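PDB 5BY3: BtGH115A from Bacteroides thetaiotaomicron, which acts as a family GH115 4-O-methyl-alpha-glucuronidase with specificity for decorated arabinogalactans, probably hydrolysing glucuronosyl side groups from these plant polysaccharides. Local coordinates for residues W134-T139 with F556-Y561; Y290-R295 with V337-I342; W521-I526 with A576-H581; S689-I694 with K744-V749. One frame throughout, in Å; residues are numbered along the deposited sequence.

Contact 1 of 4, residues W134-T139 with F556-Y561; sequences WWADVT and FELVKY
Ala136 and Glu557 bring their CA atoms to 6.7 Å where an irregular loop, residues 134-139, rests on one turn of helix 552-580 that widens to pi-type geometry. This loop-on-helix packing includes an inverse gamma turn centred on Val138 and joins the chain between helix 113-126 and strand 145-148 to the helical region far along the sequence. Glu557 leaves its helix with CG beside the backbone N (chi1 -75°) and runs on extended, long enough to carry its carboxylate to the loop. There OE1 lies 3.2 Å from Ala136 CA. Its OE2 comes within 2.6 Å of Asp137 OD2, the two side chains crossing at about a right angle with carboxylate planes 86° apart. Lys438 pairs with Glu557 OE1 and also bonds Trp135 O, while Lys610 pairs with Asp137 OD1 and Trp611 NE1 bonds Asp137 OD2, the oxygen of the close pair. An alanine in place of Glu557 would probably leave Lys438 without its carboxylate mate and open a gap beside Ala136 CA. The apolar half suits small and branched residues: Ala136 CB sits 3.9 Å from Leu558 CD2, and Val138 CG2 approaches Leu558 CD1 at 4.2 Å.

Contact 2 of 4, residues Y290-R295 with V337-I342; sequences YTLGMR and VPQVFI
Leu292 N donates to Val340 O over 2.7 Å, and Val340 N in turn donates to Tyr290 O at 2.8 Å. A third bond, from Tyr290 N to Pro338 O, completes the ladder of a parallel strand pair in which Tyr290 faces Gln339 and Thr291 faces Val340. Further out, Gln339 NE2 bonds Val337 O at 3.0 Å, the donor lying above that carbonyl plane, while OE1 accepts from Arg323. The amide is thus held at both ends, and its OE1 also lies 3.5 Å from Leu292 CD1. On the Thr291 side, Val340 CG1 stands between backbone N and carbonyl carbon (chi1 66°) and lies 3.2 Å from Thr291 OG1. That hydroxyl bonds Ala241 O, so a beta-branched residue with one polar arm serves both neighbours. Ile342 CD1 also reaches OG1. On the face bearing Tyr290, Val337 CG1 meets its ring at CD2, 3.6 Å away, and Leu326 of helix 308-329 packs on both residues. Gly293 follows at backbone angles at which any CB would collide with the carbonyl oxygen before it. Two parallel strands joined through helix 308-329, which packs on the face bearing Tyr290 and Gln339, make a beta-alpha-beta crossover, the repeating element of the TIM-barrel fold of the GH115 family.

Contact 3 of 4, residues W521-I526 with A576-H581; sequences WSEREI and AQLARH
Ile526 and Glu523, at the start of helix 523-543, meet Gln577 and Leu578, near the end of helix 552-580, at the open end of a helical hairpin. The first helix is opened by a capping box: Glu525 N donates to Ser522 OG, the N-cap, and Ser522 N donates back to Glu525 OE1, both at 2.9 Å. Across the contact no hydrogen bond forms, and the meeting is by van der Waals contact, part of it methyl against amide. Ile526 CD1 lies 3.6 Å from Gln577 NE2, the two side chains crossing obliquely. Gln577 CG stands anti to the backbone N (chi1 169°) on an extended chain, and its OE1 accepts from Leu519 N. Leu578 CD2 bridges two residues one turn apart, touching Glu523 CG at 3.7 Å and Ile526 CG2 at 4.2 Å; a glutamate can stand at this partly exposed place because its CG packs on the leucine. Asp518 and Leu519, ahead of helix 523-543, and Ala633 and Asp640, between helix 587-603 and strand 646-647, border this end of the hairpin.

Contact 4 of 4, residues S689-I694 with K744-V749; sequences SVEVDI and KIVLPV
Val690 and Leu747 pair through two backbone hydrogen bonds, N to O each way at 3.0 Å, in an antiparallel ladder of the C-terminal domain, whose two facing sheets are consistent with a galactose-binding-like beta-sandwich. Val692 and Ile745 repeat the exchange, Val692 N donating to Ile745 O at 2.6 Å and Ile745 N to Val692 O at 2.7 Å. The backbones of Glu691 and Asp693, turned the other way, bond Tyr774 and Met772. Branched apolar residues suit the inner face: Val692 CB lies 3.6 Å from Ile745 CG2, and Val692 and Leu747 both meet Leu757 of the opposing sheet. The other face carries Glu691, Asp693 and Lys744 beside Val746. Asp693 has its CG anti to the backbone N (chi1 -171°); OD1 forms a salt bridge with Arg695, while Lys744 NZ makes a long one of 3.8 Å to OD2. An alanine at Asp693 would probably leave Arg695 and Lys744 without that shared acid. Glu691 OE1 pairs with Arg641, while Glu691 OE2 sits 3.4 Å from Lys744 CE.

Along the chain, contact 1 spans the barrel that holds contact 2 and interlocks with contact 3, since its second segment falls between the two segments of that pair; contact 4 follows last. Contacts 1 and 3 share helix 552-580, at places whose centres are about 34 Å apart, so this one long helix carries the chain from its contact with loop 134-139 to the open end of the hairpin it forms with helix 523-543. Contact 2, in the TIM barrel, lies across the chain's centre from both, its centre about 36 Å from that of contact 1 and about 49 Å from that of contact 3. Contact 4 belongs to the C-terminal sandwich; contact 3 comes within about 9 Å of it, nearest atoms.

Contact 1 of 4, residues W134-T139 with F556-Y561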
loop_
_atom_site.group_PDB
_atom_site.type_symbol
_atom_site.label_atom_id
_atom_site.label_comp_id
_atom_site.label_asym_id
_atom_site.label_seq_id
_atom_site.Cartn_x
_atom_site.Cartn_y
_atom_site.Cartn_z
ATOM N N TRP A 134 -19.545 -2.276 1.910
ATOM C CA TRP A 134 -19.953 -0.895 1.905
ATOM C C TRP A 134 -19.012 -0.023 1.076
ATOM O O TRP A 134 -19.500 0.841 0.327
ATOM C CB TRP A 134 -20.056 -0.365 3.329
ATOM C CG TRP A 134 -20.803 0.956 3.376
ATOM C CD1 TRP A 134 -22.173 1.147 3.354
ATOM C CD2 TRP A 134 -20.214 2.262 3.455
ATOM N NE1 TRP A 134 -22.451 2.491 3.413
ATOM C CE2 TRP A 134 -21.279 3.200 3.468
ATOM C CE3 TRP A 134 -18.893 2.724 3.535
ATOM C CZ2 TRP A 134 -21.067 4.574 3.549
ATOM C CZ3 TRP A 134 -18.670 4.096 3.609
ATOM C CH2 TRP A 134 -19.762 5.013 3.610
ATOM N N TRP A 135 -17.694 -0.259 1.209
ATOM C CA TRP A 135 -16.667 0.669 0.729
ATOM C C TRP A 135 -16.432 0.626 -0.795
ATOM O O TRP A 135 -15.894 1.582 -1.398
ATOM C CB TRP A 135 -15.355 0.494 1.512
ATOM C CG TRP A 135 -15.320 1.289 2.829
ATOM C CD1 TRP A 135 -15.676 0.837 4.102
ATOM C CD2 TRP A 135 -14.947 2.662 2.988
ATOM N NE1 TRP A 135 -15.522 1.851 5.014
ATOM C CE2 TRP A 135 -15.071 2.975 4.364
ATOM C CE3 TRP A 135 -14.508 3.667 2.097
ATOM C CZ2 TRP A 135 -14.794 4.244 4.861
ATOM C CZ3 TRP A 135 -14.217 4.922 2.591
ATOM C CH2 TRP A 135 -14.382 5.211 3.971
ATOM N N ALA A 136 -16.839 -0.471 -1.418
ATOM C CA ALA A 136 -16.931 -0.478 -2.867
ATOM C C ALA A 136 -18.257 -1.066 -3.342
ATOM O O ALA A 136 -18.365 -1.516 -4.466
ATOM C CB ALA A 136 -15.744 -1.190 -3.491
ATOM N N ASP A 137 -19.251 -1.074 -2.458
ATOM C CA ASP A 137 -20.626 -1.475 -2.809
ATOM C C ASP A 137 -20.693 -2.886 -3.311
ATOM O O ASP A 137 -21.498 -3.178 -4.199
ATOM C CB ASP A 137 -21.246 -0.540 -3.864
ATOM C CG ASP A 137 -21.129 0.899 -3.481
ATOM O OD1 ASP A 137 -21.905 1.350 -2.605
ATOM O OD2 ASP A 137 -20.231 1.577 -4.021
ATOM N N VAL A 138 -19.862 -3.761 -2.746
ATOM C CA VAL A 138 -19.842 -5.160 -3.150
ATOM C C VAL A 138 -20.990 -5.894 -2.427
ATOM O O VAL A 138 -20.789 -6.625 -1.440
ATOM C CB VAL A 138 -18.446 -5.739 -2.912
ATOM C CG1 VAL A 138 -18.380 -7.208 -3.277
ATOM C CG2 VAL A 138 -17.411 -4.942 -3.721
ATOM N N THR A 139 -22.209 -5.692 -2.927
ATOM C CA THR A 139 -23.402 -6.205 -2.258
ATOM C C THR A 139 -23.328 -7.707 -1.947
ATOM O O THR A 139 -23.205 -8.510 -2.858
ATOM C CB THR A 139 -24.674 -5.902 -3.058
ATOM O OG1 THR A 139 -24.606 -4.564 -3.603
ATOM C CG2 THR A 139 -25.926 -6.038 -2.142
ATOM N N PHE A 556 -17.882 -0.387 -11.734
ATOM C CA PHE A 556 -17.416 0.889 -12.239
ATOM C C PHE A 556 -16.218 1.347 -11.393
ATOM O O PHE A 556 -15.189 1.770 -11.914
ATOM C CB PHE A 556 -18.531 1.953 -12.288
ATOM C CG PHE A 556 -18.123 3.202 -13.031
ATOM C CD1 PHE A 556 -18.325 3.309 -14.408
ATOM C CD2 PHE A 556 -17.489 4.265 -12.357
ATOM C CE1 PHE A 556 -17.900 4.453 -15.101
ATOM C CE2 PHE A 556 -17.080 5.408 -13.032
ATOM C CZ PHE A 556 -17.293 5.511 -14.404
ATOM N N GLU A 557 -16.386 1.208 -10.089
ATOM C CA GLU A 557 -15.390 1.546 -9.079
ATOM C C GLU A 557 -14.069 0.797 -9.189
ATOM O O GLU A 557 -13.018 1.433 -9.145
ATOM C CB GLU A 557 -15.991 1.355 -7.683
ATOM C CG GLU A 557 -16.954 2.458 -7.329
ATOM C CD GLU A 557 -17.770 2.141 -6.118
ATOM O OE1 GLU A 557 -17.175 1.884 -5.052
ATOM O OE2 GLU A 557 -19.017 2.183 -6.235
ATOM N N LEU A 558 -14.137 -0.520 -9.393
ATOM C CA LEU A 558 -12.954 -1.388 -9.298
ATOM C C LEU A 558 -12.318 -1.779 -10.628
ATOM O O LEU A 558 -11.128 -2.061 -10.681
ATOM C CB LEU A 558 -13.300 -2.632 -8.481
ATOM C CG LEU A 558 -13.904 -2.328 -7.077
ATOM C CD1 LEU A 558 -14.549 -3.555 -6.478
ATOM C CD2 LEU A 558 -12.898 -1.772 -6.097
ATOM N N VAL A 559 -13.095 -1.791 -11.701
ATOM C CA VAL A 559 -12.581 -2.156 -13.023
ATOM C C VAL A 559 -12.740 -1.015 -14.025
ATOM O O VAL A 559 -11.754 -0.540 -14.560
ATOM C CB VAL A 559 -13.211 -3.487 -13.555
ATOM C CG1 VAL A 559 -12.577 -3.910 -14.854
ATOM C CG2 VAL A 559 -12.997 -4.619 -12.576
ATOM N N LYS A 560 -13.967 -0.566 -14.263
ATOM C CA LYS A 560 -14.248 0.326 -15.392
ATOM C C LYS A 560 -13.603 1.705 -15.211
ATOM O O LYS A 560 -12.895 2.154 -16.102
ATOM C CB LYS A 560 -15.762 0.415 -15.662
ATOM C CG LYS A 560 -16.148 0.978 -17.023
ATOM C CD LYS A 560 -17.583 0.629 -17.385
ATOM C CE LYS A 560 -17.931 1.065 -18.800
ATOM N NZ LYS A 560 -18.529 2.426 -18.812
ATOM N N TYR A 561 -13.802 2.365 -14.072
ATOM C CA TYR A 561 -13.147 3.675 -13.873
ATOM C C TYR A 561 -11.620 3.623 -14.002
ATOM O O TYR A 561 -11.109 4.414 -14.788
ATOM C CB TYR A 561 -13.571 4.418 -12.584
ATOM C CG TYR A 561 -13.011 5.851 -12.515
ATOM C CD1 TYR A 561 -13.656 6.917 -13.184
ATOM C CD2 TYR A 561 -11.823 6.135 -11.827
ATOM C CE1 TYR A 561 -13.141 8.204 -13.148
ATOM C CE2 TYR A 561 -11.318 7.404 -11.790
ATOM C CZ TYR A 561 -11.976 8.439 -12.449
ATOM O OH TYR A 561 -11.448 9.712 -12.422
#

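Contact 2 of 4, residues Y290-R295 with V337-I342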
loop_
_atom_site.group_PDB
_atom_site.type_symbol
_atom_site.label_atom_id
_atom_site.label_comp_id
_atom_site.label_asym_id
_atom_site.label_seq_id
_atom_site.Cartn_x
_atom_site.Cartn_y
_atom_site.Cartn_z
ATOM N N TYR A 290 2.726 5.313 20.280
ATOM C CA TYR A 290 3.375 6.619 20.480
ATOM C C TYR A 290 4.543 6.707 19.552
ATOM O O TYR A 290 5.493 5.896 19.667
ATOM C CB TYR A 290 3.818 6.793 21.945
ATOM C CG TYR A 290 2.644 6.959 22.869
ATOM C CD1 TYR A 290 2.095 8.227 23.084
ATOM C CD2 TYR A 290 2.016 5.849 23.470
ATOM C CE1 TYR A 290 1.001 8.398 23.891
ATOM C CE2 TYR A 290 0.900 6.030 24.300
ATOM C CZ TYR A 290 0.408 7.303 24.481
ATOM O OH TYR A 290 -0.696 7.552 25.256
ATOM N N THR A 291 4.455 7.643 18.599
ATOM C CA THR A 291 5.602 7.926 17.737
ATOM C C THR A 291 6.615 8.767 18.543
ATOM O O THR A 291 6.235 9.753 19.161
ATOM C CB THR A 291 5.187 8.631 16.414
ATOM O OG1 THR A 291 4.649 7.660 15.509
ATOM C CG2 THR A 291 6.369 9.254 15.712
ATOM N N LEU A 292 7.890 8.375 18.529
ATOM C CA LEU A 292 8.916 9.143 19.232
ATOM C C LEU A 292 9.671 10.064 18.292
ATOM O O LEU A 292 9.579 9.913 17.067
ATOM C CB LEU A 292 9.874 8.222 19.980
ATOM C CG LEU A 292 9.331 7.464 21.188
ATOM C CD1 LEU A 292 10.510 6.961 22.010
ATOM C CD2 LEU A 292 8.406 8.323 22.037
ATOM N N GLY A 293 10.409 11.017 18.870
ATOM C CA GLY A 293 11.308 11.873 18.106
ATOM C C GLY A 293 10.703 13.208 17.752
ATOM O O GLY A 293 9.726 13.630 18.355
HETATM N N MSE A 294 11.306 13.861 16.763
HETATM C CA MSE A 294 10.930 15.217 16.332
HETATM C C MSE A 294 11.442 15.490 14.928
HETATM O O MSE A 294 12.610 15.218 14.601
HETATM C CB MSE A 294 11.462 16.292 17.292
HETATM C CG MSE A 294 10.589 17.533 17.169
HETATM SE SE MSE A 294 11.006 18.789 18.626
HETATM C CE MSE A 294 9.918 20.369 18.213
ATOM N N ARG A 295 10.547 16.018 14.089
ATOM C CA ARG A 295 10.897 16.588 12.779
ATOM C C ARG A 295 10.322 18.004 12.739
ATOM O O ARG A 295 10.243 18.671 13.791
ATOM C CB ARG A 295 10.364 15.716 11.625
ATOM C CG ARG A 295 11.035 14.351 11.469
ATOM C CD ARG A 295 10.358 13.517 10.378
ATOM N NE ARG A 295 10.882 13.803 9.036
ATOM C CZ ARG A 295 10.145 14.103 7.965
ATOM N NH1 ARG A 295 8.813 14.129 8.014
ATOM N NH2 ARG A 295 10.762 14.346 6.819
ATOM N N VAL A 337 4.729 0.278 27.263
ATOM C CA VAL A 337 4.040 1.274 26.413
ATOM C C VAL A 337 4.535 1.066 24.989
ATOM O O VAL A 337 5.750 1.096 24.762
ATOM C CB VAL A 337 4.344 2.731 26.810
ATOM C CG1 VAL A 337 3.463 3.685 26.028
ATOM C CG2 VAL A 337 4.133 2.963 28.298
ATOM N N PRO A 338 3.611 0.845 24.022
ATOM C CA PRO A 338 4.116 0.626 22.653
ATOM C C PRO A 338 4.616 1.927 21.953
ATOM O O PRO A 338 3.966 2.981 21.982
ATOM C CB PRO A 338 2.932 -0.040 21.939
ATOM C CG PRO A 338 1.733 0.400 22.688
ATOM C CD PRO A 338 2.150 0.640 24.113
ATOM N N GLN A 339 5.786 1.818 21.344
ATOM C CA GLN A 339 6.533 2.975 20.903
ATOM C C GLN A 339 7.147 2.779 19.524
ATOM O O GLN A 339 7.645 1.705 19.205
ATOM C CB GLN A 339 7.620 3.303 21.952
ATOM C CG GLN A 339 7.055 4.082 23.145
ATOM C CD GLN A 339 7.985 4.126 24.338
ATOM O OE1 GLN A 339 8.915 4.927 24.388
ATOM N NE2 GLN A 339 7.725 3.267 25.317
ATOM N N VAL A 340 7.149 3.823 18.704
ATOM C CA VAL A 340 7.748 3.686 17.379
ATOM C C VAL A 340 8.679 4.864 17.093
ATOM O O VAL A 340 8.388 6.008 17.441
ATOM C CB VAL A 340 6.655 3.466 16.262
ATOM C CG1 VAL A 340 5.752 4.683 16.082
ATOM C CG2 VAL A 340 7.264 3.075 14.902
ATOM N N PHE A 341 9.796 4.563 16.447
ATOM C CA PHE A 341 10.639 5.586 15.905
ATOM C C PHE A 341 10.718 5.379 14.395
ATOM O O PHE A 341 11.045 4.263 13.932
ATOM C CB PHE A 341 12.041 5.539 16.559
ATOM C CG PHE A 341 13.011 6.532 15.979
ATOM C CD1 PHE A 341 12.743 7.920 16.026
ATOM C CD2 PHE A 341 14.181 6.097 15.347
ATOM C CE1 PHE A 341 13.622 8.850 15.474
ATOM C CE2 PHE A 341 15.075 7.033 14.809
ATOM C CZ PHE A 341 14.788 8.400 14.877
ATOM N N ILE A 342 10.420 6.450 13.648
ATOM C CA ILE A 342 10.273 6.374 12.182
ATOM C C ILE A 342 11.292 7.259 11.480
ATOM O O ILE A 342 11.050 8.458 11.336
ATOM C CB ILE A 342 8.842 6.737 11.693
ATOM C CG1 ILE A 342 7.806 6.048 12.565
ATOM C CG2 ILE A 342 8.632 6.318 10.217
ATOM C CD1 ILE A 342 6.465 6.696 12.511
#

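Contact 3 of 4, residues W521-I526 with A576-H581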
loop_
_atom_site.group_PDB
_atom_site.type_symbol
_atom_site.label_atom_id
_atom_site.label_comp_id
_atom_site.label_asym_id
_atom_site.label_seq_id
_atom_site.Cartn_x
_atom_site.Cartn_y
_atom_site.Cartn_z
ATOM N N TRP A 521 9.883 7.895 -26.563
ATOM C CA TRP A 521 9.390 6.682 -27.217
ATOM C C TRP A 521 9.140 6.931 -28.720
ATOM O O TRP A 521 8.824 8.045 -29.117
ATOM C CB TRP A 521 8.116 6.164 -26.536
ATOM C CG TRP A 521 8.162 5.871 -25.043
ATOM C CD1 TRP A 521 9.283 5.661 -24.236
ATOM C CD2 TRP A 521 7.025 5.720 -24.176
ATOM N NE1 TRP A 521 8.887 5.417 -22.927
ATOM C CE2 TRP A 521 7.516 5.463 -22.866
ATOM C CE3 TRP A 521 5.636 5.803 -24.375
ATOM C CZ2 TRP A 521 6.668 5.265 -21.791
ATOM C CZ3 TRP A 521 4.819 5.630 -23.328
ATOM C CH2 TRP A 521 5.317 5.339 -22.042
ATOM N N SER A 522 9.293 5.900 -29.546
ATOM C CA SER A 522 9.048 6.013 -30.983
ATOM C C SER A 522 7.562 6.035 -31.305
ATOM O O SER A 522 6.759 5.577 -30.512
ATOM C CB SER A 522 9.628 4.804 -31.681
ATOM O OG SER A 522 8.862 3.663 -31.310
ATOM N N GLU A 523 7.211 6.529 -32.485
ATOM C CA GLU A 523 5.860 6.404 -33.036
ATOM C C GLU A 523 5.274 5.002 -32.935
ATOM O O GLU A 523 4.128 4.823 -32.475
ATOM C CB GLU A 523 5.797 6.904 -34.474
ATOM C CG GLU A 523 4.458 7.591 -34.732
ATOM C CD GLU A 523 4.162 7.890 -36.195
ATOM O OE1 GLU A 523 5.115 8.155 -36.952
ATOM O OE2 GLU A 523 2.965 7.894 -36.559
ATOM N N ARG A 524 6.082 4.018 -33.317
ATOM C CA ARG A 524 5.715 2.603 -33.239
ATOM C C ARG A 524 5.333 2.196 -31.793
ATOM O O ARG A 524 4.209 1.753 -31.560
ATOM C CB ARG A 524 6.809 1.726 -33.874
ATOM C CG ARG A 524 6.538 0.229 -33.846
ATOM C CD ARG A 524 7.826 -0.528 -34.097
ATOM N NE ARG A 524 8.010 -1.656 -33.166
ATOM C CZ ARG A 524 8.561 -1.593 -31.945
ATOM N NH1 ARG A 524 9.001 -0.443 -31.444
ATOM N NH2 ARG A 524 8.670 -2.700 -31.208
ATOM N N GLU A 525 6.231 2.421 -30.831
ATOM C CA GLU A 525 5.966 2.159 -29.388
ATOM C C GLU A 525 4.712 2.886 -28.853
ATOM O O GLU A 525 3.975 2.347 -28.025
ATOM C CB GLU A 525 7.194 2.534 -28.528
ATOM C CG GLU A 525 8.394 1.599 -28.683
ATOM C CD GLU A 525 9.745 2.163 -28.181
ATOM O OE1 GLU A 525 9.959 3.397 -28.166
ATOM O OE2 GLU A 525 10.644 1.347 -27.846
ATOM N N ILE A 526 4.472 4.101 -29.341
ATOM C CA ILE A 526 3.309 4.884 -28.923
ATOM C C ILE A 526 2.026 4.227 -29.423
ATOM O O ILE A 526 1.106 3.968 -28.630
ATOM C CB ILE A 526 3.422 6.353 -29.381
ATOM C CG1 ILE A 526 4.503 7.071 -28.591
ATOM C CG2 ILE A 526 2.103 7.082 -29.212
ATOM C CD1 ILE A 526 4.988 8.343 -29.240
ATOM N N ALA A 576 -1.614 13.942 -27.976
ATOM C CA ALA A 576 -0.963 15.234 -27.834
ATOM C C ALA A 576 0.484 15.212 -28.348
ATOM O O ALA A 576 0.928 16.178 -29.024
ATOM C CB ALA A 576 -1.013 15.685 -26.385
ATOM N N GLN A 577 1.204 14.118 -28.042
ATOM C CA GLN A 577 2.596 13.988 -28.482
ATOM C C GLN A 577 2.667 13.798 -30.007
ATOM O O GLN A 577 3.512 14.414 -30.676
ATOM C CB GLN A 577 3.331 12.873 -27.741
ATOM C CG GLN A 577 4.692 12.528 -28.335
ATOM C CD GLN A 577 5.605 11.807 -27.373
ATOM O OE1 GLN A 577 5.355 11.759 -26.169
ATOM N NE2 GLN A 577 6.680 11.254 -27.896
ATOM N N LEU A 578 1.782 12.947 -30.540
ATOM C CA LEU A 578 1.662 12.753 -31.994
ATOM C C LEU A 578 1.233 14.042 -32.688
ATOM O O LEU A 578 1.763 14.340 -33.749
ATOM C CB LEU A 578 0.717 11.619 -32.341
ATOM C CG LEU A 578 1.073 10.210 -31.875
ATOM C CD1 LEU A 578 -0.144 9.338 -32.064
ATOM C CD2 LEU A 578 2.302 9.641 -32.565
ATOM N N ALA A 579 0.351 14.819 -32.044
ATOM C CA ALA A 579 -0.133 16.104 -32.560
ATOM C C ALA A 579 0.922 17.209 -32.669
ATOM O O ALA A 579 0.955 17.909 -33.678
ATOM C CB ALA A 579 -1.328 16.591 -31.747
ATOM N N ARG A 580 1.746 17.378 -31.627
ATOM C CA ARG A 580 2.935 18.255 -31.654
ATOM C C ARG A 580 3.811 18.007 -32.866
ATOM O O ARG A 580 4.404 18.942 -33.387
ATOM C CB ARG A 580 3.814 18.062 -30.390
ATOM C CG ARG A 580 3.292 18.749 -29.128
ATOM C CD ARG A 580 4.350 18.824 -28.025
ATOM N NE ARG A 580 4.712 17.508 -27.464
ATOM C CZ ARG A 580 4.052 16.891 -26.488
ATOM N NH1 ARG A 580 2.959 17.433 -25.936
ATOM N NH2 ARG A 580 4.470 15.711 -26.070
ATOM N N HIS A 581 3.949 16.738 -33.262
ATOM C CA HIS A 581 4.772 16.375 -34.420
ATOM C C HIS A 581 3.959 16.220 -35.730
ATOM O O HIS A 581 4.451 15.624 -36.678
ATOM C CB HIS A 581 5.593 15.096 -34.143
ATOM C CG HIS A 581 6.639 15.264 -33.090
ATOM N ND1 HIS A 581 6.374 15.091 -31.743
ATOM C CD2 HIS A 581 7.951 15.586 -33.182
ATOM C CE1 HIS A 581 7.478 15.311 -31.050
ATOM N NE2 HIS A 581 8.452 15.602 -31.900
#

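Contact 4 of 4, residues S689-I694 with K744-V749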
loop_
_atom_site.group_PDB
_atom_site.type_symbol
_atom_site.label_atom_id
_atom_site.label_comp_id
_atom_site.label_asym_id
_atom_site.label_seq_id
_atom_site.Cartn_x
_atom_site.Cartn_y
_atom_site.Cartn_z
ATOM N N SER A 689 31.815 -3.385 -32.275
ATOM C CA SER A 689 31.460 -3.385 -30.855
ATOM C C SER A 689 29.995 -3.733 -30.660
ATOM O O SER A 689 29.242 -3.820 -31.637
ATOM C CB SER A 689 31.758 -2.001 -30.240
ATOM O OG SER A 689 33.131 -1.843 -29.918
ATOM N N VAL A 690 29.614 -3.924 -29.390
ATOM C CA VAL A 690 28.224 -4.210 -28.958
ATOM C C VAL A 690 27.816 -3.308 -27.788
ATOM O O VAL A 690 28.602 -3.122 -26.842
ATOM C CB VAL A 690 28.003 -5.719 -28.601
ATOM C CG1 VAL A 690 28.927 -6.189 -27.476
ATOM C CG2 VAL A 690 26.546 -6.001 -28.265
ATOM N N GLU A 691 26.599 -2.749 -27.859
ATOM C CA GLU A 691 26.054 -1.959 -26.740
ATOM C C GLU A 691 25.136 -2.828 -25.897
ATOM O O GLU A 691 24.055 -3.190 -26.329
ATOM C CB GLU A 691 25.314 -0.698 -27.232
ATOM C CG GLU A 691 25.054 0.351 -26.143
ATOM C CD GLU A 691 23.916 1.308 -26.486
ATOM O OE1 GLU A 691 24.088 2.193 -27.349
ATOM O OE2 GLU A 691 22.834 1.177 -25.886
ATOM N N VAL A 692 25.558 -3.163 -24.694
ATOM C CA VAL A 692 24.716 -3.981 -23.816
ATOM C C VAL A 692 23.872 -3.105 -22.908
ATOM O O VAL A 692 24.414 -2.315 -22.153
ATOM C CB VAL A 692 25.561 -4.998 -23.017
ATOM C CG1 VAL A 692 24.670 -5.900 -22.155
ATOM C CG2 VAL A 692 26.395 -5.812 -23.991
ATOM N N ASP A 693 22.550 -3.280 -22.989
ATOM C CA ASP A 693 21.529 -2.442 -22.337
ATOM C C ASP A 693 20.801 -3.338 -21.343
ATOM O O ASP A 693 20.058 -4.223 -21.724
ATOM C CB ASP A 693 20.582 -1.924 -23.428
ATOM C CG ASP A 693 19.598 -0.856 -22.941
ATOM O OD1 ASP A 693 19.489 -0.635 -21.715
ATOM O OD2 ASP A 693 18.892 -0.266 -23.810
ATOM N N ILE A 694 21.062 -3.126 -20.070
ATOM C CA ILE A 694 20.592 -4.005 -18.999
ATOM C C ILE A 694 19.588 -3.238 -18.142
ATOM O O ILE A 694 19.867 -2.119 -17.696
ATOM C CB ILE A 694 21.756 -4.518 -18.116
ATOM C CG1 ILE A 694 22.785 -5.247 -18.970
ATOM C CG2 ILE A 694 21.250 -5.452 -17.024
ATOM C CD1 ILE A 694 24.091 -5.508 -18.253
ATOM N N LYS A 744 23.878 0.831 -19.434
ATOM C CA LYS A 744 24.453 0.592 -20.742
ATOM C C LYS A 744 25.951 0.351 -20.634
ATOM O O LYS A 744 26.660 0.998 -19.844
ATOM C CB LYS A 744 24.177 1.770 -21.660
ATOM C CG LYS A 744 22.692 1.959 -21.921
ATOM C CD LYS A 744 22.426 2.970 -23.029
ATOM C CE LYS A 744 21.014 2.823 -23.586
ATOM N NZ LYS A 744 19.985 3.127 -22.565
ATOM N N ILE A 745 26.425 -0.609 -21.416
ATOM C CA ILE A 745 27.857 -0.855 -21.541
ATOM C C ILE A 745 28.234 -1.149 -22.990
ATOM O O ILE A 745 27.498 -1.815 -23.729
ATOM C CB ILE A 745 28.364 -1.931 -20.541
ATOM C CG1 ILE A 745 29.882 -1.888 -20.431
ATOM C CG2 ILE A 745 27.890 -3.326 -20.917
ATOM C CD1 ILE A 745 30.401 -2.424 -19.113
ATOM N N VAL A 746 29.375 -0.611 -23.391
ATOM C CA VAL A 746 29.959 -0.904 -24.693
ATOM C C VAL A 746 31.141 -1.870 -24.491
ATOM O O VAL A 746 32.027 -1.647 -23.627
ATOM C CB VAL A 746 30.306 0.399 -25.462
ATOM C CG1 VAL A 746 31.353 0.172 -26.549
ATOM C CG2 VAL A 746 29.034 1.009 -26.055
ATOM N N LEU A 747 31.104 -2.965 -25.255
ATOM C CA LEU A 747 32.159 -3.984 -25.215
ATOM C C LEU A 747 32.689 -4.298 -26.610
ATOM O O LEU A 747 31.935 -4.228 -27.592
ATOM C CB LEU A 747 31.683 -5.272 -24.532
ATOM C CG LEU A 747 31.070 -5.281 -23.121
ATOM C CD1 LEU A 747 30.333 -6.613 -22.900
ATOM C CD2 LEU A 747 32.078 -4.991 -22.019
ATOM N N PRO A 748 33.995 -4.630 -26.707
ATOM C CA PRO A 748 34.527 -5.097 -27.992
ATOM C C PRO A 748 34.166 -6.557 -28.230
ATOM O O PRO A 748 34.323 -7.366 -27.316
ATOM C CB PRO A 748 36.039 -4.956 -27.811
ATOM C CG PRO A 748 36.277 -5.046 -26.327
ATOM C CD PRO A 748 35.053 -4.479 -25.675
ATOM N N VAL A 749 33.664 -6.886 -29.421
ATOM C CA VAL A 749 33.613 -8.291 -29.875
ATOM C C VAL A 749 35.030 -8.754 -30.272
ATOM O O VAL A 749 35.922 -7.923 -30.471
ATOM C CB VAL A 749 32.620 -8.533 -31.059
ATOM C CG1 VAL A 749 31.266 -7.901 -30.776
ATOM C CG2 VAL A 749 33.184 -8.063 -32.409
#